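Local structure of probable TonB-dependent siderophore receptor PirA (Acinetobacter baumannii, 5FR8) at residues Y316-N321 and R346-R351; R351-A356 and G371-E376. The protein probably binds iron-chelating siderophores, possibly including ferric enterobactin, at the outer membrane and takes part in the first step of iron uptake. One frame throughout, in Å; residues are numbered along the deposited sequence.

Interaction 1: Y316-N321 and R346-R351; sequences YDKTHN and RLETLR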
# COMPACT_ATOMS: atom_id res chain seq x y z
N TYR A 316 -0.50 -2.34 -20.09
CA TYR A 316 0.38 -1.18 -20.23
C TYR A 316 -0.14 -0.09 -19.27
O TYR A 316 -1.33 0.25 -19.28
CB TYR A 316 0.39 -0.69 -21.69
CG TYR A 316 1.12 0.61 -21.94
CD1 TYR A 316 2.49 0.70 -21.78
CD2 TYR A 316 0.42 1.75 -22.33
CE1 TYR A 316 3.15 1.89 -21.98
CE2 TYR A 316 1.08 2.94 -22.54
CZ TYR A 316 2.44 3.01 -22.36
OH TYR A 316 3.11 4.20 -22.55
N ASP A 317 0.73 0.40 -18.41
CA ASP A 317 0.38 1.43 -17.41
C ASP A 317 1.28 2.64 -17.55
O ASP A 317 2.49 2.51 -17.71
CB ASP A 317 0.52 0.88 -15.99
CG ASP A 317 -0.70 0.09 -15.56
OD1 ASP A 317 -1.34 -0.55 -16.43
OD2 ASP A 317 -1.02 0.11 -14.35
N LYS A 318 0.67 3.81 -17.50
CA LYS A 318 1.39 5.08 -17.65
C LYS A 318 1.07 6.02 -16.47
O LYS A 318 -0.07 6.42 -16.26
CB LYS A 318 1.03 5.74 -18.98
CG LYS A 318 2.09 6.68 -19.51
CD LYS A 318 1.67 7.37 -20.80
CE LYS A 318 2.77 8.31 -21.29
NZ LYS A 318 2.41 8.97 -22.57
N THR A 319 2.09 6.38 -15.71
CA THR A 319 1.88 7.20 -14.57
C THR A 319 2.74 8.42 -14.64
O THR A 319 3.93 8.30 -14.92
CB THR A 319 2.25 6.46 -13.30
OG1 THR A 319 1.41 5.32 -13.16
CG2 THR A 319 2.05 7.32 -12.13
N HIS A 320 2.13 9.59 -14.43
CA HIS A 320 2.86 10.85 -14.29
C HIS A 320 2.73 11.37 -12.88
O HIS A 320 1.66 11.27 -12.28
CB HIS A 320 2.33 11.93 -15.24
CG HIS A 320 2.64 11.67 -16.67
ND1 HIS A 320 1.76 11.05 -17.52
CD2 HIS A 320 3.75 11.94 -17.40
CE1 HIS A 320 2.30 10.96 -18.72
NE2 HIS A 320 3.51 11.49 -18.68
N ASN A 321 3.82 11.93 -12.38
CA ASN A 321 3.90 12.52 -11.05
C ASN A 321 4.31 13.95 -11.19
O ASN A 321 5.48 14.23 -11.41
CB ASN A 321 4.98 11.75 -10.27
CG ASN A 321 5.29 12.35 -8.90
OD1 ASN A 321 4.61 13.22 -8.42
ND2 ASN A 321 6.32 11.83 -8.28
N ARG A 346 7.82 10.37 -15.10
CA ARG A 346 7.03 9.55 -16.00
C ARG A 346 7.39 8.07 -15.82
O ARG A 346 8.53 7.70 -16.00
CB ARG A 346 7.24 10.03 -17.46
CG ARG A 346 6.27 9.40 -18.45
CD ARG A 346 6.53 9.68 -19.94
NE ARG A 346 7.94 9.68 -20.31
CZ ARG A 346 8.73 8.60 -20.40
NH1 ARG A 346 8.27 7.37 -20.16
NH2 ARG A 346 10.00 8.76 -20.73
N LEU A 347 6.41 7.24 -15.47
CA LEU A 347 6.65 5.80 -15.27
C LEU A 347 5.75 4.94 -16.13
O LEU A 347 4.52 4.93 -15.99
CB LEU A 347 6.42 5.41 -13.83
CG LEU A 347 6.62 3.92 -13.47
CD1 LEU A 347 8.01 3.43 -13.83
CD2 LEU A 347 6.36 3.74 -12.00
N GLU A 348 6.37 4.19 -17.02
CA GLU A 348 5.65 3.33 -17.92
C GLU A 348 5.97 1.91 -17.54
O GLU A 348 7.15 1.56 -17.32
CB GLU A 348 6.07 3.53 -19.36
CG GLU A 348 5.75 4.87 -19.92
CD GLU A 348 6.27 5.03 -21.35
OE1 GLU A 348 5.81 4.30 -22.24
OE2 GLU A 348 7.15 5.90 -21.56
N THR A 349 4.92 1.10 -17.49
CA THR A 349 5.05 -0.31 -17.27
C THR A 349 4.33 -1.10 -18.39
O THR A 349 3.15 -0.89 -18.70
CB THR A 349 4.47 -0.68 -15.92
OG1 THR A 349 5.17 0.04 -14.87
CG2 THR A 349 4.56 -2.18 -15.70
N LEU A 350 5.06 -2.03 -18.99
CA LEU A 350 4.47 -2.98 -19.90
C LEU A 350 4.58 -4.34 -19.23
O LEU A 350 5.62 -4.67 -18.68
CB LEU A 350 5.18 -2.95 -21.26
CG LEU A 350 4.70 -3.93 -22.33
CD1 LEU A 350 3.23 -3.72 -22.69
CD2 LEU A 350 5.58 -3.82 -23.56
N ARG A 351 3.49 -5.10 -19.23
CA ARG A 351 3.52 -6.40 -18.56
C ARG A 351 2.76 -7.46 -19.33
O ARG A 351 1.67 -7.21 -19.85
CB ARG A 351 2.95 -6.28 -17.15
CG ARG A 351 2.85 -7.61 -16.41
CD ARG A 351 2.04 -7.47 -15.13
NE ARG A 351 2.63 -6.42 -14.30
CZ ARG A 351 3.44 -6.64 -13.27
NH1 ARG A 351 3.76 -7.88 -12.91
NH2 ARG A 351 3.93 -5.62 -12.58
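CG of Tyr-316 is anti to its backbone N (chi1 172°) and CG of Glu-348 lies beside its own N (chi1 -65°); the two side chains cross at a slant. OH of Tyr-316 donates a hydrogen bond to OE1 of Glu-348, 2.7 Å away; OE1 lies near the plane of the ring, but the hydroxyl approaches from above the carboxylate plane. Beside this pair, Lys-318 lies alongside Glu-348, their CG atoms 4.1 Å apart. At the other end, Arg-346 lies side by side with His-320, its CG 3.5 Å from NE2 of the imidazole. These are two neighbouring antiparallel strands of the TonB-dependent receptor beta-barrel, stitched together by reciprocal backbone bonds at the hydrogen-bonded pairs Asp-317/Thr-349 and Thr-319/Leu-347. Side chains of those four residues occupy the opposite, buried face, toward the plug. There OG1 of Thr-349 is bound by Asp-377 and Asn-105, and OG1 of Thr-319 by Ser-106. OD2 of Asp-317 forms a salt bridge with Arg-294 and OD1 a hydrogen bond with Ser-296, both on the preceding strand. Between the strands on this inner side, CB of Asp-317 stands 4.2 Å from CB of Thr-349.

Interaction 2: R351-A356 and G371-E376; sequences RFNGEA and GTEWVE
Arg-351 and Glu-373 form a salt bridge on the inward face of an antiparallel beta hairpin of the receptor barrel, built from strands 343-361 and 365-380. NH1 of Arg-351 reaches OE2 of Glu-373 at 2.7 Å, with the carboxylate at the edge of the guanidinium and the two planes turned 57° apart. The other carboxylate oxygen, OE1, pairs with Arg-434, so the glutamate is held between two arginines, which would probably stabilise its negative charge. Every backbone N-H and C=O of the two hydrogen-bonded pairs is satisfied across the hairpin: Phe-352 and Trp-374 exchange bonds both ways, as do Gly-354 and Thr-372. Residues of the non-hydrogen-bonded pairs direct their backbone groups to the flanking strands: Arg-351 to Gln-315 and Asn-353 to Val-313 on one flank, Gly-371 to Tyr-416 on the other. Phe-352 and Trp-374 lie on the outer surface, consistent with the lipid-facing side. The Phe-352 ring and the five-membered ring of Trp-374 are near parallel but slid apart, centroids 6.0 Å apart, so they barely overlap; CD2 of Phe-352 touches CD1 of Trp-374 at 3.7 Å. Back on the inner side, CG2 of Val-375 covers one guanidinium face of Arg-351 toward its rim, 3.7 Å from NH2.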
# COMPACT_ATOMS: atom_id res chain seq x y z
N ARG A 351 3.49 -5.10 -19.23
CA ARG A 351 3.52 -6.40 -18.56
C ARG A 351 2.76 -7.46 -19.33
O ARG A 351 1.67 -7.21 -19.85
CB ARG A 351 2.95 -6.28 -17.15
CG ARG A 351 2.85 -7.61 -16.41
CD ARG A 351 2.04 -7.47 -15.13
NE ARG A 351 2.63 -6.42 -14.30
CZ ARG A 351 3.44 -6.64 -13.27
NH1 ARG A 351 3.76 -7.88 -12.91
NH2 ARG A 351 3.93 -5.62 -12.58
N PHE A 352 3.32 -8.65 -19.39
CA PHE A 352 2.65 -9.75 -20.06
C PHE A 352 2.56 -10.92 -19.12
O PHE A 352 3.47 -11.18 -18.34
CB PHE A 352 3.43 -10.20 -21.30
CG PHE A 352 3.48 -9.17 -22.39
CD1 PHE A 352 2.33 -8.75 -23.04
CD2 PHE A 352 4.70 -8.63 -22.78
CE1 PHE A 352 2.38 -7.81 -24.05
CE2 PHE A 352 4.76 -7.69 -23.79
CZ PHE A 352 3.60 -7.28 -24.43
N ASN A 353 1.46 -11.66 -19.23
CA ASN A 353 1.30 -12.85 -18.44
C ASN A 353 0.56 -13.96 -19.19
O ASN A 353 -0.53 -13.75 -19.72
CB ASN A 353 0.55 -12.49 -17.16
CG ASN A 353 0.98 -13.35 -16.00
OD1 ASN A 353 1.68 -12.87 -15.10
ND2 ASN A 353 0.60 -14.65 -16.03
N GLY A 354 1.16 -15.14 -19.24
CA GLY A 354 0.49 -16.30 -19.83
C GLY A 354 0.37 -17.41 -18.81
O GLY A 354 1.26 -17.59 -17.99
N GLU A 355 -0.70 -18.19 -18.86
CA GLU A 355 -0.93 -19.17 -17.80
C GLU A 355 -1.90 -20.24 -18.17
O GLU A 355 -2.95 -19.95 -18.72
CB GLU A 355 -1.47 -18.43 -16.59
CG GLU A 355 -2.50 -19.19 -15.78
CD GLU A 355 -2.61 -18.67 -14.36
OE1 GLU A 355 -1.98 -17.63 -14.04
OE2 GLU A 355 -3.33 -19.30 -13.56
N ALA A 356 -1.59 -21.48 -17.82
CA ALA A 356 -2.52 -22.61 -18.05
C ALA A 356 -2.80 -23.50 -16.79
O ALA A 356 -1.90 -23.77 -15.99
CB ALA A 356 -1.97 -23.47 -19.15
N GLY A 371 2.90 -21.19 -15.56
CA GLY A 371 2.77 -19.78 -15.97
C GLY A 371 4.04 -19.03 -16.32
O GLY A 371 5.13 -19.39 -15.87
N THR A 372 3.89 -17.97 -17.13
CA THR A 372 4.99 -17.07 -17.48
C THR A 372 4.57 -15.65 -17.22
O THR A 372 3.40 -15.31 -17.39
CB THR A 372 5.34 -17.13 -18.97
OG1 THR A 372 5.81 -18.44 -19.29
CG2 THR A 372 6.43 -16.12 -19.31
N GLU A 373 5.55 -14.83 -16.85
CA GLU A 373 5.31 -13.41 -16.62
C GLU A 373 6.51 -12.60 -17.13
O GLU A 373 7.66 -12.99 -16.93
CB GLU A 373 5.09 -13.15 -15.13
CG GLU A 373 4.57 -11.76 -14.80
CD GLU A 373 4.21 -11.59 -13.32
OE1 GLU A 373 3.68 -12.55 -12.69
OE2 GLU A 373 4.47 -10.48 -12.81
N TRP A 374 6.23 -11.48 -17.80
CA TRP A 374 7.25 -10.55 -18.24
C TRP A 374 6.80 -9.17 -17.89
O TRP A 374 5.66 -8.79 -18.21
CB TRP A 374 7.45 -10.59 -19.77
CG TRP A 374 8.22 -9.40 -20.29
CD1 TRP A 374 7.70 -8.19 -20.70
CD2 TRP A 374 9.64 -9.29 -20.46
NE1 TRP A 374 8.72 -7.35 -21.11
CE2 TRP A 374 9.91 -8.00 -20.97
CE3 TRP A 374 10.71 -10.17 -20.22
CZ2 TRP A 374 11.21 -7.57 -21.24
CZ3 TRP A 374 12.00 -9.75 -20.50
CH2 TRP A 374 12.24 -8.46 -21.00
N VAL A 375 7.68 -8.41 -17.25
CA VAL A 375 7.39 -7.01 -16.95
C VAL A 375 8.59 -6.11 -17.21
O VAL A 375 9.70 -6.39 -16.75
CB VAL A 375 6.87 -6.83 -15.50
CG1 VAL A 375 7.92 -7.23 -14.48
CG2 VAL A 375 6.48 -5.39 -15.27
N GLU A 376 8.37 -5.02 -17.94
CA GLU A 376 9.40 -4.00 -18.11
C GLU A 376 8.88 -2.66 -17.61
O GLU A 376 7.75 -2.27 -17.91
CB GLU A 376 9.80 -3.90 -19.56
CG GLU A 376 10.88 -2.87 -19.87
CD GLU A 376 11.31 -2.90 -21.34
OE1 GLU A 376 11.31 -4.01 -21.92
OE2 GLU A 376 11.63 -1.83 -21.93

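Going from the N terminus, the chain runs through 316-321 on strand 308-323, and interaction 1 closes the 24-residue connection before 346-351. The same strand, 343-361, then carries straight on through Arg-351, which both contacts share, into 351-356. Interaction 2 closes the shorter return to 371-376. The two loops therefore follow in series and neither nest nor cross. Strand 343-361 is the middle of three consecutive barrel strands, with 308-323 on one edge and 365-380 on the other. At the junction, a probable hydrogen bond joins Leu-350 O to Glu-376 N, and CG2 of Thr-349 packs on CG2 of Val-375.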